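Local coordinates for protein excinuclease ABC, subunit A. (PDB 2VF7) that binds DNA and ATP as a zinc-containing UvrA-family ABC protein and probably takes part in recognising DNA damage, at residues S117-M122 with A353-K358. The protein carries 1 engineered substitution. Numbering follows the deposited sequence.
Sequences SNLLRM and AADLVK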
ATOM      1  N   SER A 117      13.345 -20.229   6.055  1.00 56.05           N
ATOM      2  CA  SER A 117      12.696 -20.659   7.295  1.00 56.05           C
ATOM      3  C   SER A 117      11.332 -21.259   7.048  1.00 55.77           C
ATOM      4  O   SER A 117      10.962 -22.219   7.721  1.00 55.80           O
ATOM      5  CB  SER A 117      12.585 -19.509   8.301  1.00 56.10           C
ATOM      6  OG  SER A 117      13.873 -19.066   8.697  1.00 57.52           O
ATOM      7  N   ASN A 118      10.587 -20.697   6.095  1.00 55.62           N
ATOM      8  CA  ASN A 118       9.277 -21.244   5.752  1.00 55.53           C
ATOM      9  C   ASN A 118       9.400 -22.663   5.215  1.00 55.47           C
ATOM     10  O   ASN A 118       8.642 -23.554   5.617  1.00 55.65           O
ATOM     11  CB  ASN A 118       8.535 -20.369   4.739  1.00 55.71           C
ATOM     12  CG  ASN A 118       7.170 -20.957   4.333  1.00 55.99           C
ATOM     13  OD1 ASN A 118       6.494 -21.618   5.127  1.00 54.81           O
ATOM     14  ND2 ASN A 118       6.764 -20.702   3.092  1.00 56.20           N
ATOM     15  N   LEU A 119      10.369 -22.870   4.327  1.00 55.00           N
ATOM     16  CA  LEU A 119      10.509 -24.140   3.636  1.00 54.61           C
ATOM     17  C   LEU A 119      10.870 -25.269   4.596  1.00 55.02           C
ATOM     18  O   LEU A 119      10.460 -26.430   4.394  1.00 55.11           O
ATOM     19  CB  LEU A 119      11.517 -24.029   2.491  1.00 54.33           C
ATOM     20  CG  LEU A 119      11.318 -22.957   1.405  1.00 53.76           C
ATOM     21  CD1 LEU A 119      12.421 -23.067   0.366  1.00 52.34           C
ATOM     22  CD2 LEU A 119       9.933 -23.001   0.735  1.00 53.13           C
ATOM     23  N   LEU A 120      11.613 -24.931   5.651  1.00 55.11           N
ATOM     24  CA  LEU A 120      11.956 -25.921   6.665  1.00 55.12           C
ATOM     25  C   LEU A 120      10.886 -26.092   7.752  1.00 55.30           C
ATOM     26  O   LEU A 120      10.998 -26.978   8.589  1.00 55.49           O
ATOM     27  CB  LEU A 120      13.374 -25.706   7.232  1.00 55.11           C
ATOM     28  CG  LEU A 120      13.794 -24.606   8.213  1.00 55.37           C
ATOM     29  CD1 LEU A 120      13.429 -24.951   9.659  1.00 56.25           C
ATOM     30  CD2 LEU A 120      15.294 -24.375   8.103  1.00 54.78           C
ATOM     31  N   ARG A 121       9.844 -25.263   7.729  1.00 55.74           N
ATOM     32  CA  ARG A 121       8.650 -25.535   8.547  1.00 56.27           C
ATOM     33  C   ARG A 121       7.825 -26.634   7.884  1.00 56.38           C
ATOM     34  O   ARG A 121       7.231 -27.486   8.563  1.00 56.30           O
ATOM     35  CB  ARG A 121       7.775 -24.293   8.735  1.00 56.51           C
ATOM     36  CG  ARG A 121       8.380 -23.212   9.608  1.00 57.37           C
ATOM     37  CD  ARG A 121       7.430 -22.030   9.747  1.00 58.27           C
ATOM     38  NE  ARG A 121       8.157 -20.819  10.103  1.00 58.64           N
ATOM     39  CZ  ARG A 121       8.116 -19.682   9.417  1.00 59.20           C
ATOM     40  NH1 ARG A 121       7.348 -19.570   8.337  1.00 58.98           N
ATOM     41  NH2 ARG A 121       8.834 -18.648   9.831  1.00 59.50           N
ATOM     42  N   MET A 122       7.801 -26.595   6.552  1.00 56.33           N
ATOM     43  CA  MET A 122       7.149 -27.614   5.738  1.00 56.19           C
ATOM     44  C   MET A 122       7.943 -28.915   5.721  1.00 55.79           C
ATOM     45  O   MET A 122       7.376 -29.980   5.481  1.00 55.82           O
ATOM     46  CB  MET A 122       6.972 -27.117   4.309  1.00 56.31           C
ATOM     47  CG  MET A 122       6.099 -25.898   4.152  1.00 56.21           C
ATOM     48  SD  MET A 122       6.244 -25.350   2.453  1.00 57.01           S
ATOM     49  CE  MET A 122       5.611 -23.673   2.543  1.00 57.05           C
ATOM     50  N   ALA A 353      14.506 -31.617   0.370  1.00 51.19           N
ATOM     51  CA  ALA A 353      15.921 -31.529   0.727  1.00 50.90           C
ATOM     52  C   ALA A 353      16.795 -31.079  -0.450  1.00 50.75           C
ATOM     53  O   ALA A 353      17.808 -30.410  -0.250  1.00 50.55           O
ATOM     54  CB  ALA A 353      16.411 -32.855   1.279  1.00 51.01           C
ATOM     55  N   ALA A 354      16.395 -31.449  -1.667  1.00 50.46           N
ATOM     56  CA  ALA A 354      17.075 -31.013  -2.888  1.00 50.25           C
ATOM     57  C   ALA A 354      16.714 -29.571  -3.240  1.00 50.09           C
ATOM     58  O   ALA A 354      17.559 -28.803  -3.698  1.00 50.06           O
ATOM     59  CB  ALA A 354      16.745 -31.952  -4.045  1.00 50.04           C
ATOM     60  N   ASP A 355      15.451 -29.222  -3.018  1.00 50.06           N
ATOM     61  CA  ASP A 355      14.925 -27.877  -3.253  1.00 50.07           C
ATOM     62  C   ASP A 355      15.533 -26.843  -2.296  1.00 50.01           C
ATOM     63  O   ASP A 355      15.804 -25.705  -2.687  1.00 50.21           O
ATOM     64  CB  ASP A 355      13.397 -27.913  -3.121  1.00 50.18           C
ATOM     65  CG  ASP A 355      12.774 -26.543  -3.064  1.00 50.34           C
ATOM     66  OD1 ASP A 355      12.870 -25.800  -4.064  1.00 50.31           O
ATOM     67  OD2 ASP A 355      12.171 -26.221  -2.013  1.00 51.03           O
ATOM     68  N   LEU A 356      15.741 -27.251  -1.047  1.00 49.66           N
ATOM     69  CA  LEU A 356      16.389 -26.415  -0.048  1.00 49.30           C
ATOM     70  C   LEU A 356      17.886 -26.259  -0.289  1.00 49.11           C
ATOM     71  O   LEU A 356      18.442 -25.186  -0.095  1.00 49.26           O
ATOM     72  CB  LEU A 356      16.149 -26.973   1.357  1.00 49.28           C
ATOM     73  CG  LEU A 356      15.094 -26.282   2.220  1.00 48.99           C
ATOM     74  CD1 LEU A 356      14.711 -27.168   3.391  1.00 48.80           C
ATOM     75  CD2 LEU A 356      15.590 -24.928   2.698  1.00 48.29           C
ATOM     76  N   VAL A 357      18.535 -27.330  -0.709  1.00 49.12           N
ATOM     77  CA  VAL A 357      19.980 -27.318  -0.893  1.00 49.23           C
ATOM     78  C   VAL A 357      20.381 -26.614  -2.201  1.00 49.17           C
ATOM     79  O   VAL A 357      21.512 -26.141  -2.335  1.00 49.18           O
ATOM     80  CB  VAL A 357      20.567 -28.758  -0.787  1.00 49.15           C
ATOM     81  CG1 VAL A 357      20.493 -29.472  -2.113  1.00 49.35           C
ATOM     82  CG2 VAL A 357      21.999 -28.730  -0.276  1.00 49.82           C
ATOM     83  N   LYS A 358      19.452 -26.543  -3.153  1.00 49.17           N
ATOM     84  CA  LYS A 358      19.679 -25.820  -4.404  1.00 49.37           C
ATOM     85  C   LYS A 358      19.708 -24.323  -4.114  1.00 49.00           C
ATOM     86  O   LYS A 358      20.610 -23.611  -4.561  1.00 49.16           O
ATOM     87  CB  LYS A 358      18.585 -26.147  -5.425  1.00 49.66           C
ATOM     88  CG  LYS A 358      18.772 -25.510  -6.813  1.00 50.38           C
ATOM     89  CD  LYS A 358      17.420 -25.176  -7.469  1.00 51.86           C
ATOM     90  CE  LYS A 358      16.682 -24.046  -6.714  1.00 51.70           C
ATOM     91  NZ  LYS A 358      15.270 -23.855  -7.167  1.00 51.71           N
TER
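L119 and L356 face each other where two helices run antiparallel, their CA atoms 7.3 Å apart and closer than any other pair across the two segments. The short axes approach to 10.7 Å, and their N-to-C directions differ by 166°, so this is nearly aligned antiparallel helix packing. It illustrates how such a pair can be joined largely by a few aliphatic groups, with no hydrogen bond crossing between 117-122 and 353-358, and the surface buried between them is a modest 156 Å².

L356 and L119 carry most of the contact. The isobutyl group of L356 reaches across and divides between two neighbours on the other helix. The CD2 branch lies 4.2 Å from CB of L119, while the CD1 branch comes within 4.3 Å of CB of L120. A chi1 of -102°, well off a staggered value, accompanies this forked placement. L116 and L123 of helix 116-127 also touch L356, and L324 of helix 317-328 packs against it as well, so this leucine of helix 345-365 is packed against both helix 116-127 and helix 317-328. L120 meets it from the flank and also packs on L373.

Beside this leucine cluster the packing turns partly polar. L119 swings CG anti to its own carbonyl carbon (chi1 -55°), and its side chain crosses that of D355 at about a right angle. Within its own helix the carboxylate forms a salt bridge from OD1 to R359, a residue that L119 also touches. The contact joins helix 116-127 to helix 345-365 of this ABC-type protein, away from its ADP and zinc sites. At this polar border the CD1 methyl of L119 rests 4.0 Å from OD2 of D355, a van der Waals contact between a methyl and the second carboxylate oxygen.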